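Local coordinates for DNA polymerase III, gamma subunit-related protein (Thermotoga maritima, PDB 2GNO) that probably takes part in DNA replication, resembling the clamp-loader gamma subunit, and possibly binds DNA, at residues E37-V42 against R83-V88; E143-V148 against D154-L159; L162-K167 against I252-T257. All coordinates share one frame; numbering follows the deposited sequence.

Contact 1 of 3, residues E37-V42 against R83-V88; sequences ELPEYV and RKYVIV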
loop_
_atom_site.group_PDB
_atom_site.type_symbol
_atom_site.label_atom_id
_atom_site.label_comp_id
_atom_site.label_asym_id
_atom_site.label_seq_id
_atom_site.Cartn_x
_atom_site.Cartn_y
_atom_site.Cartn_z
ATOM N N GLU A 37 11.047 7.616 -6.104
ATOM C CA GLU A 37 12.255 8.382 -5.832
ATOM C C GLU A 37 13.364 8.108 -6.851
ATOM O O GLU A 37 14.312 8.845 -6.920
ATOM C CB GLU A 37 12.761 8.029 -4.416
ATOM C CG GLU A 37 11.844 8.497 -3.302
ATOM C CD GLU A 37 11.738 10.017 -3.209
ATOM O OE1 GLU A 37 12.690 10.704 -3.630
ATOM O OE2 GLU A 37 10.712 10.524 -2.711
ATOM N N LEU A 38 13.220 7.091 -7.684
ATOM C CA LEU A 38 14.279 6.737 -8.624
ATOM C C LEU A 38 14.675 7.793 -9.640
ATOM O O LEU A 38 15.851 8.045 -9.799
ATOM C CB LEU A 38 13.973 5.398 -9.323
ATOM C CG LEU A 38 15.038 4.797 -10.240
ATOM C CD1 LEU A 38 16.317 4.619 -9.470
ATOM C CD2 LEU A 38 14.583 3.450 -10.746
ATOM N N PRO A 39 13.717 8.402 -10.333
ATOM C CA PRO A 39 14.076 9.386 -11.336
ATOM C C PRO A 39 14.891 10.563 -10.817
ATOM O O PRO A 39 15.877 10.957 -11.460
ATOM C CB PRO A 39 12.712 9.831 -11.876
ATOM C CG PRO A 39 11.817 8.712 -11.535
ATOM C CD PRO A 39 12.260 8.209 -10.272
ATOM N N GLU A 40 14.483 11.126 -9.689
ATOM C CA GLU A 40 15.227 12.218 -9.077
ATOM C C GLU A 40 16.588 11.756 -8.590
ATOM O O GLU A 40 17.547 12.510 -8.671
ATOM C CB GLU A 40 14.446 12.891 -7.967
ATOM C CG GLU A 40 15.237 13.963 -7.256
ATOM C CD GLU A 40 14.401 14.861 -6.393
ATOM O OE1 GLU A 40 13.162 14.776 -6.389
ATOM O OE2 GLU A 40 15.014 15.669 -5.723
ATOM N N TYR A 41 16.681 10.531 -8.086
ATOM C CA TYR A 41 17.964 10.004 -7.654
ATOM C C TYR A 41 18.938 9.877 -8.838
ATOM O O TYR A 41 20.109 10.185 -8.702
ATOM C CB TYR A 41 17.824 8.678 -6.942
ATOM C CG TYR A 41 19.132 8.261 -6.310
ATOM C CD1 TYR A 41 19.482 8.711 -5.052
ATOM C CD2 TYR A 41 20.047 7.471 -7.008
ATOM C CE1 TYR A 41 20.717 8.373 -4.490
ATOM C CE2 TYR A 41 21.254 7.115 -6.447
ATOM C CZ TYR A 41 21.587 7.567 -5.194
ATOM O OH TYR A 41 22.804 7.219 -4.635
ATOM N N VAL A 42 18.454 9.439 -9.996
ATOM C CA VAL A 42 19.317 9.320 -11.169
ATOM C C VAL A 42 19.666 10.682 -11.766
ATOM O O VAL A 42 20.805 10.919 -12.130
ATOM C CB VAL A 42 18.647 8.472 -12.286
ATOM C CG1 VAL A 42 19.473 8.456 -13.601
ATOM C CG2 VAL A 42 18.408 7.055 -11.822
ATOM N N ARG A 83 16.751 11.389 -19.325
ATOM C CA ARG A 83 15.815 10.318 -19.623
ATOM C C ARG A 83 14.368 10.622 -19.192
ATOM O O ARG A 83 14.119 11.448 -18.317
ATOM C CB ARG A 83 16.286 9.021 -18.958
ATOM C CG ARG A 83 17.585 8.504 -19.553
ATOM C CD ARG A 83 18.127 7.254 -18.880
ATOM N NE ARG A 83 19.294 6.748 -19.607
ATOM C CZ ARG A 83 20.544 7.213 -19.493
ATOM N NH1 ARG A 83 20.861 8.210 -18.671
ATOM N NH2 ARG A 83 21.505 6.661 -20.239
ATOM N N LYS A 84 13.422 9.954 -19.847
ATOM C CA LYS A 84 11.985 10.043 -19.548
ATOM C C LYS A 84 11.656 8.767 -18.748
ATOM O O LYS A 84 12.136 7.687 -19.084
ATOM C CB LYS A 84 11.184 10.147 -20.834
ATOM C CG LYS A 84 9.721 10.004 -20.646
ATOM C CD LYS A 84 8.918 10.422 -21.866
ATOM C CE LYS A 84 8.799 11.908 -21.983
ATOM N NZ LYS A 84 7.787 12.301 -22.995
ATOM N N TYR A 85 10.818 8.891 -17.728
ATOM C CA TYR A 85 10.491 7.777 -16.847
ATOM C C TYR A 85 9.008 7.464 -16.776
ATOM O O TYR A 85 8.207 8.366 -16.775
ATOM C CB TYR A 85 10.955 8.102 -15.427
ATOM C CG TYR A 85 12.445 8.315 -15.312
ATOM C CD1 TYR A 85 13.024 9.527 -15.690
ATOM C CD2 TYR A 85 13.268 7.338 -14.773
ATOM C CE1 TYR A 85 14.378 9.727 -15.610
ATOM C CE2 TYR A 85 14.646 7.521 -14.700
ATOM C CZ TYR A 85 15.188 8.729 -15.128
ATOM O OH TYR A 85 16.524 8.996 -15.037
ATOM N N VAL A 86 8.659 6.180 -16.752
ATOM C CA VAL A 86 7.276 5.758 -16.594
ATOM C C VAL A 86 7.244 4.834 -15.385
ATOM O O VAL A 86 7.980 3.865 -15.351
ATOM C CB VAL A 86 6.709 5.005 -17.825
ATOM C CG1 VAL A 86 5.315 4.455 -17.523
ATOM C CG2 VAL A 86 6.669 5.903 -19.024
ATOM N N ILE A 87 6.383 5.135 -14.405
ATOM C CA ILE A 87 6.238 4.329 -13.207
ATOM C C ILE A 87 4.882 3.627 -13.247
ATOM O O ILE A 87 3.860 4.284 -13.402
ATOM C CB ILE A 87 6.374 5.180 -11.958
ATOM C CG1 ILE A 87 7.752 5.868 -11.948
ATOM C CG2 ILE A 87 6.211 4.322 -10.716
ATOM C CD1 ILE A 87 7.816 7.043 -11.060
ATOM N N VAL A 88 4.882 2.300 -13.162
ATOM C CA VAL A 88 3.622 1.525 -13.180
ATOM C C VAL A 88 3.596 0.785 -11.854
ATOM O O VAL A 88 4.350 -0.161 -11.667
ATOM C CB VAL A 88 3.573 0.523 -14.320
ATOM C CG1 VAL A 88 2.199 -0.201 -14.348
ATOM C CG2 VAL A 88 3.867 1.224 -15.649
#

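Contact 2 of 3, residues E143-V148 against D154-L159; sequences EFRDLV and DLWEEL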
loop_
_atom_site.group_PDB
_atom_site.type_symbol
_atom_site.label_atom_id
_atom_site.label_comp_id
_atom_site.label_asym_id
_atom_site.label_seq_id
_atom_site.Cartn_x
_atom_site.Cartn_y
_atom_site.Cartn_z
ATOM N N GLU A 143 18.941 -0.797 9.236
ATOM C CA GLU A 143 19.237 0.545 9.757
ATOM C C GLU A 143 18.014 1.475 9.760
ATOM O O GLU A 143 17.836 2.209 10.719
ATOM C CB GLU A 143 20.467 1.226 9.104
ATOM C CG GLU A 143 20.589 1.277 7.560
ATOM C CD GLU A 143 21.138 -0.009 6.914
ATOM O OE1 GLU A 143 21.272 -1.043 7.614
ATOM O OE2 GLU A 143 21.440 0.025 5.697
ATOM N N PHE A 144 17.175 1.425 8.723
ATOM C CA PHE A 144 15.953 2.256 8.674
ATOM C C PHE A 144 15.007 1.961 9.851
ATOM O O PHE A 144 14.493 2.897 10.478
ATOM C CB PHE A 144 15.201 2.100 7.341
ATOM C CG PHE A 144 13.843 2.741 7.343
ATOM C CD1 PHE A 144 13.710 4.112 7.193
ATOM C CD2 PHE A 144 12.699 1.982 7.523
ATOM C CE1 PHE A 144 12.456 4.711 7.220
ATOM C CE2 PHE A 144 11.449 2.576 7.548
ATOM C CZ PHE A 144 11.331 3.941 7.398
ATOM N N ARG A 145 14.802 0.676 10.149
ATOM C CA ARG A 145 13.930 0.257 11.265
ATOM C C ARG A 145 14.471 0.775 12.585
ATOM O O ARG A 145 13.731 1.353 13.369
ATOM C CB ARG A 145 13.794 -1.259 11.346
ATOM C CG ARG A 145 13.117 -1.885 10.163
ATOM C CD ARG A 145 12.951 -3.370 10.359
ATOM N NE ARG A 145 12.400 -3.973 9.147
ATOM C CZ ARG A 145 13.102 -4.472 8.120
ATOM N NH1 ARG A 145 14.439 -4.533 8.127
ATOM N NH2 ARG A 145 12.435 -4.967 7.068
ATOM N N ASP A 146 15.773 0.576 12.809
ATOM C CA ASP A 146 16.449 1.055 14.016
ATOM C C ASP A 146 16.391 2.585 14.087
ATOM O O ASP A 146 16.299 3.148 15.164
ATOM C CB ASP A 146 17.922 0.606 14.032
ATOM C CG ASP A 146 18.095 -0.914 14.078
ATOM O OD1 ASP A 146 17.181 -1.634 14.552
ATOM O OD2 ASP A 146 19.177 -1.384 13.656
ATOM N N LEU A 147 16.399 3.244 12.928
ATOM C CA LEU A 147 16.353 4.700 12.856
ATOM C C LEU A 147 14.955 5.209 13.272
ATOM O O LEU A 147 14.872 6.175 14.036
ATOM C CB LEU A 147 16.792 5.169 11.452
ATOM C CG LEU A 147 17.360 6.568 11.189
ATOM C CD1 LEU A 147 17.855 6.643 9.734
ATOM C CD2 LEU A 147 16.378 7.662 11.485
ATOM N N VAL A 148 13.874 4.552 12.817
ATOM C CA VAL A 148 12.501 4.969 13.192
ATOM C C VAL A 148 12.203 4.592 14.663
ATOM O O VAL A 148 11.680 5.432 15.401
ATOM C CB VAL A 148 11.404 4.433 12.234
ATOM C CG1 VAL A 148 10.018 4.957 12.667
ATOM C CG2 VAL A 148 11.708 4.841 10.787
ATOM N N ASP A 154 8.735 3.716 22.175
ATOM C CA ASP A 154 7.745 2.654 22.461
ATOM C C ASP A 154 6.628 2.528 21.418
ATOM O O ASP A 154 6.062 1.457 21.261
ATOM C CB ASP A 154 7.061 2.879 23.822
ATOM C CG ASP A 154 8.003 2.740 25.015
ATOM O OD1 ASP A 154 9.177 2.332 24.864
ATOM O OD2 ASP A 154 7.537 3.047 26.131
ATOM N N LEU A 155 6.324 3.631 20.733
ATOM C CA LEU A 155 5.298 3.711 19.688
ATOM C C LEU A 155 5.499 2.719 18.524
ATOM O O LEU A 155 4.532 2.342 17.867
ATOM C CB LEU A 155 5.241 5.147 19.142
ATOM C CG LEU A 155 4.938 6.277 20.147
ATOM C CD1 LEU A 155 5.115 7.633 19.525
ATOM C CD2 LEU A 155 3.547 6.128 20.763
ATOM N N TRP A 156 6.744 2.320 18.262
ATOM C CA TRP A 156 7.066 1.358 17.206
ATOM C C TRP A 156 6.452 -0.014 17.501
ATOM O O TRP A 156 5.815 -0.613 16.636
ATOM C CB TRP A 156 8.582 1.243 17.041
ATOM C CG TRP A 156 9.015 0.298 15.947
ATOM C CD1 TRP A 156 9.345 -1.020 16.090
ATOM C CD2 TRP A 156 9.151 0.591 14.547
ATOM N NE1 TRP A 156 9.696 -1.558 14.872
ATOM C CE2 TRP A 156 9.574 -0.594 13.909
ATOM C CE3 TRP A 156 8.969 1.737 13.775
ATOM C CZ2 TRP A 156 9.814 -0.662 12.538
ATOM C CZ3 TRP A 156 9.212 1.666 12.411
ATOM C CH2 TRP A 156 9.634 0.475 11.811
ATOM N N GLU A 157 6.639 -0.509 18.720
ATOM C CA GLU A 157 6.063 -1.799 19.116
ATOM C C GLU A 157 4.526 -1.704 19.226
ATOM O O GLU A 157 3.823 -2.696 19.048
ATOM C CB GLU A 157 6.699 -2.353 20.406
ATOM C CG GLU A 157 8.135 -2.939 20.242
ATOM C CD GLU A 157 9.226 -1.931 19.869
ATOM O OE1 GLU A 157 9.107 -0.730 20.205
ATOM O OE2 GLU A 157 10.236 -2.359 19.268
ATOM N N GLU A 158 4.029 -0.499 19.501
ATOM C CA GLU A 158 2.598 -0.198 19.630
ATOM C C GLU A 158 1.875 -0.064 18.273
ATOM O O GLU A 158 0.644 -0.072 18.209
ATOM C CB GLU A 158 2.506 1.090 20.461
ATOM C CG GLU A 158 1.140 1.563 20.900
ATOM C CD GLU A 158 1.212 2.644 22.005
ATOM O OE1 GLU A 158 2.093 2.576 22.903
ATOM O OE2 GLU A 158 0.347 3.544 22.014
ATOM N N LEU A 159 2.636 0.028 17.179
ATOM C CA LEU A 159 2.097 0.175 15.826
ATOM C C LEU A 159 2.757 -0.859 14.909
ATOM O O LEU A 159 3.618 -0.508 14.104
ATOM C CB LEU A 159 2.384 1.593 15.365
ATOM C CG LEU A 159 1.765 2.706 16.210
ATOM C CD1 LEU A 159 2.280 4.050 15.723
ATOM C CD2 LEU A 159 0.246 2.652 16.194
#

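Contact 3 of 3, residues L162-K167 against I252-T257; sequences LERDFK and ILHENT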
loop_
_atom_site.group_PDB
_atom_site.type_symbol
_atom_site.label_atom_id
_atom_site.label_comp_id
_atom_site.label_asym_id
_atom_site.label_seq_id
_atom_site.Cartn_x
_atom_site.Cartn_y
_atom_site.Cartn_z
ATOM N N LEU A 162 3.953 -0.560 10.887
ATOM C CA LEU A 162 5.124 0.191 10.446
ATOM C C LEU A 162 6.258 -0.670 9.924
ATOM O O LEU A 162 6.940 -0.277 8.990
ATOM C CB LEU A 162 5.626 1.152 11.525
ATOM C CG LEU A 162 4.627 2.104 12.183
ATOM C CD1 LEU A 162 5.382 3.135 13.014
ATOM C CD2 LEU A 162 3.742 2.789 11.199
ATOM N N GLU A 163 6.440 -1.845 10.506
ATOM C CA GLU A 163 7.476 -2.772 10.078
ATOM C C GLU A 163 7.219 -3.356 8.671
ATOM O O GLU A 163 8.156 -3.855 8.053
ATOM C CB GLU A 163 7.636 -3.893 11.123
ATOM C CG GLU A 163 8.859 -4.804 10.898
ATOM C CD GLU A 163 9.094 -5.810 12.009
ATOM O OE1 GLU A 163 8.343 -5.808 13.008
ATOM O OE2 GLU A 163 10.040 -6.618 11.868
ATOM N N ARG A 164 5.973 -3.290 8.168
ATOM C CA ARG A 164 5.644 -3.815 6.838
ATOM C C ARG A 164 5.138 -2.771 5.800
ATOM O O ARG A 164 4.962 -3.133 4.647
ATOM C CB ARG A 164 4.709 -5.038 6.976
ATOM C CG ARG A 164 3.306 -4.782 7.532
ATOM C CD ARG A 164 2.605 -6.116 7.839
ATOM N NE ARG A 164 1.204 -5.956 8.250
ATOM C CZ ARG A 164 0.125 -6.005 7.451
ATOM N NH1 ARG A 164 0.214 -6.228 6.132
ATOM N NH2 ARG A 164 -1.088 -5.837 7.988
ATOM N N ASP A 165 4.958 -1.503 6.202
ATOM C CA ASP A 165 4.518 -0.397 5.342
ATOM C C ASP A 165 5.555 0.767 5.464
ATOM O O ASP A 165 5.398 1.666 6.293
ATOM C CB ASP A 165 3.106 0.041 5.757
ATOM C CG ASP A 165 2.532 1.141 4.893
ATOM O OD1 ASP A 165 3.159 1.548 3.893
ATOM O OD2 ASP A 165 1.420 1.620 5.220
ATOM N N PHE A 166 6.591 0.743 4.618
ATOM C CA PHE A 166 7.664 1.765 4.639
ATOM C C PHE A 166 7.207 3.211 4.671
ATOM O O PHE A 166 7.712 4.009 5.455
ATOM C CB PHE A 166 8.631 1.552 3.459
ATOM C CG PHE A 166 9.640 2.660 3.287
ATOM C CD1 PHE A 166 10.807 2.683 4.038
ATOM C CD2 PHE A 166 9.414 3.686 2.373
ATOM C CE1 PHE A 166 11.737 3.709 3.873
ATOM C CE2 PHE A 166 10.339 4.719 2.219
ATOM C CZ PHE A 166 11.493 4.726 2.965
ATOM N N LYS A 167 6.240 3.549 3.830
ATOM C CA LYS A 167 5.757 4.930 3.733
ATOM C C LYS A 167 5.104 5.421 5.000
ATOM O O LYS A 167 5.265 6.577 5.366
ATOM C CB LYS A 167 4.759 5.093 2.565
ATOM C CG LYS A 167 4.457 6.562 2.245
ATOM C CD LYS A 167 3.476 6.751 1.118
ATOM C CE LYS A 167 3.303 8.242 0.814
ATOM N NZ LYS A 167 2.378 8.464 -0.317
ATOM N N ILE A 252 -6.952 -6.502 13.171
ATOM C CA ILE A 252 -7.367 -7.494 14.186
ATOM C C ILE A 252 -6.436 -8.713 14.144
ATOM O O ILE A 252 -6.026 -9.199 15.199
ATOM C CB ILE A 252 -8.862 -7.917 13.979
ATOM C CG1 ILE A 252 -9.794 -6.714 14.222
ATOM C CG2 ILE A 252 -9.245 -9.028 14.905
ATOM C CD1 ILE A 252 -11.182 -6.890 13.713
ATOM N N LEU A 253 -6.108 -9.194 12.941
ATOM C CA LEU A 253 -5.200 -10.330 12.803
ATOM C C LEU A 253 -3.818 -10.045 13.315
ATOM O O LEU A 253 -3.324 -10.759 14.169
ATOM C CB LEU A 253 -5.021 -10.799 11.352
ATOM C CG LEU A 253 -6.035 -11.726 10.702
ATOM C CD1 LEU A 253 -5.638 -11.987 9.271
ATOM C CD2 LEU A 253 -6.082 -13.055 11.470
ATOM N N HIS A 254 -3.207 -8.988 12.786
ATOM C CA HIS A 254 -1.833 -8.639 13.140
ATOM C C HIS A 254 -1.634 -7.993 14.495
ATOM O O HIS A 254 -0.511 -8.014 14.984
ATOM C CB HIS A 254 -1.191 -7.776 12.041
ATOM C CG HIS A 254 -1.105 -8.465 10.717
ATOM N ND1 HIS A 254 -2.077 -8.336 9.745
ATOM C CD2 HIS A 254 -0.177 -9.311 10.209
ATOM C CE1 HIS A 254 -1.747 -9.067 8.695
ATOM N NE2 HIS A 254 -0.597 -9.665 8.949
ATOM N N GLU A 255 -2.686 -7.457 15.114
ATOM C CA GLU A 255 -2.543 -6.786 16.416
ATOM C C GLU A 255 -3.251 -7.488 17.592
ATOM O O GLU A 255 -3.859 -6.844 18.444
ATOM C CB GLU A 255 -2.942 -5.309 16.271
ATOM C CG GLU A 255 -2.205 -4.631 15.096
ATOM C CD GLU A 255 -2.352 -3.117 15.044
ATOM O OE1 GLU A 255 -3.038 -2.538 15.903
ATOM O OE2 GLU A 255 -1.792 -2.500 14.127
ATOM N N ASN A 256 -3.118 -8.816 17.610
ATOM C CA ASN A 256 -3.659 -9.755 18.612
ATOM C C ASN A 256 -2.852 -11.049 18.490
ATOM O O ASN A 256 -2.300 -11.319 17.426
ATOM C CB ASN A 256 -5.130 -10.134 18.331
ATOM C CG ASN A 256 -6.149 -9.112 18.831
ATOM O OD1 ASN A 256 -6.227 -8.839 20.026
ATOM N ND2 ASN A 256 -7.032 -8.672 17.943
ATOM N N THR A 257 -2.795 -11.842 19.555
ATOM C CA THR A 257 -2.092 -13.140 19.542
ATOM C C THR A 257 -3.171 -14.227 19.524
ATOM O O THR A 257 -4.232 -14.044 20.129
ATOM C CB THR A 257 -1.144 -13.303 20.738
ATOM O OG1 THR A 257 -1.884 -13.252 21.963
ATOM C CG2 THR A 257 -0.094 -12.199 20.720
#

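Contact 1 of 3, residues E37-V42 against R83-V88
Tyr-85 carries its CG anti to its own carbonyl carbon (chi1 -61°), which swings the ring off strand 84-88 and onto Pro-39, while Val-42 sets CG1 anti to its backbone nitrogen, a choice that turns this methyl to the hydroxyl end of the same ring. The proline lies across the face of the phenol: Pro-39 CB sits 3.7 Å from the centroid of the Tyr-85 ring and only 11° off the normal, a CH-pi contact with the donor carbon almost exactly over the centre. Pro-39 CG leans toward the root of the ring, 3.8 Å from Tyr-85 CG. Val-42 meets the polar end instead, its CG1 3.3 Å from Tyr-85 OH, and takes an oblique line to the ring. Beyond the tyrosine, Ile-87 CD1 makes a looser apolar contact with Pro-39 CG at 4.4 Å.

Segment 37-42 of helix 30-43 runs at 158° to strand 84-88, roughly antiparallel, and the two axes approach to 9.5 Å. The parallel sheet has the strand order of AAA+ modules, 52-55, 84-88, 113-119, 19-24, 134-137, and the helix, following strand 19-24, holds the position of the P-loop helix. Having no N-H, Pro-39 cannot bond to the preceding turn, and the helix is kinked there.

Glu-43, just past the helical segment, bonds through OE2 to both Tyr-85 OH and Arg-83 N, fixing the phenol's outer end. The chemistry is therefore split: hydrophobic and CH-pi contacts join helix to sheet along the buried ring, and a carboxylate satisfies its one polar atom, which probably pins the ring's tilt under the proline.

Contact 2 of 3, residues E143-V148 against D154-L159
Apolar contact between Val-148 and Trp-156 dominates this junction of two consecutive lid helices. The indole reaches across because Trp-156 holds CG anti to its backbone nitrogen (chi1 -178°), and the side chains of the pair cross at about a right angle. Val-148 CG1 comes within 3.4 Å of Trp-156 CZ3, and its CB lies 3.5 Å from that same ring carbon, so the valine bears tightly on the six-membered ring. Its other methyl is busy as well: CG2 stands 3.5 Å above the plane of the Phe-144 ring, one turn back, toward the rim.

A second kind of contact comes from Arg-145. The aliphatic root of Arg-145 skirts the ring, CB 4.2 Å from Trp-156 CZ2, while its backbone oxygen lies over a face of the indole at longer range.

Both segments lie in the AAA+ lid. Helix 142-152 rests on helix 166-189 through Leu-147 against Tyr-173, and the short, weakly bonded helix 155-158 does so through Leu-155 against Leu-180. Leu-159, just past it, packs on Tyr-207 and Leu-208 of helix 203-219.

Contact 3 of 3, residues L162-K167 against I252-T257
Arg-164 lays its guanidinium over one face of the His-254 ring, the two flat groups inclined by 30° while the side chains as a whole cross at about a right angle. The overlap is partial. Arg-164 NH2 stands 3.1 Å above the plane of the imidazole, displaced toward the rim, and reciprocally His-254 CE1 sits 3.3 Å above the guanidinium plane. Farther back, Arg-164 NE is 4.1 Å from His-254 CD2.

Arg-164 NH2 also comes within 3.2 Å of His-254 ND1, but from above the ring, at an angle too poor for a hydrogen bond. ND1 is instead bonded to Arg-250 O, one turn earlier in the helix, which holds the imidazole in place as a platform. The arginine gets there with CG between its backbone nitrogen and carbonyl carbon (chi1 66°) and an extended chain from CG to NE.

This surface contact bridges the AAA+ lid to the C-terminal helical domain, the domain that in clamp-loader subunits builds the collar; the lid stands between it and the ATPase-like core. Each partner stands near a helix end. Asp-165, next to the arginine, is the N-cap of helix 166-189, and its OD2 bonds to Thr-168 OG1. Past the end of helix 239-254, Asn-256 ND2 donates to Ile-252 O at 3.0 Å, with the donor on a carbonyl lone pair.

How the contacts relate
In chain order, contact 1 lies in the ATPase-like core, contact 2 within the lid and contact 3 between lid and C-terminal domain. The centre of contact 1 is about 29 Å from those of both others, on the opposite side of the chain's centre from contact 3. Contacts 2 and 3 are about 12 Å apart, centre to centre, and touch: Phe-144 CZ meets Phe-166 CE1 at 3.6 Å, and Trp-156 CZ3 meets Leu-162 CB at 3.7 Å. The lid packing of contact 2 thus continues into segment 162-167. A 2-ethoxyethanol, probably from the crystallisation liquor, lies about 4 Å from the side chain of Ile-87, in a pocket lined by Leu-36, Pro-47, Ala-49 and Val-52.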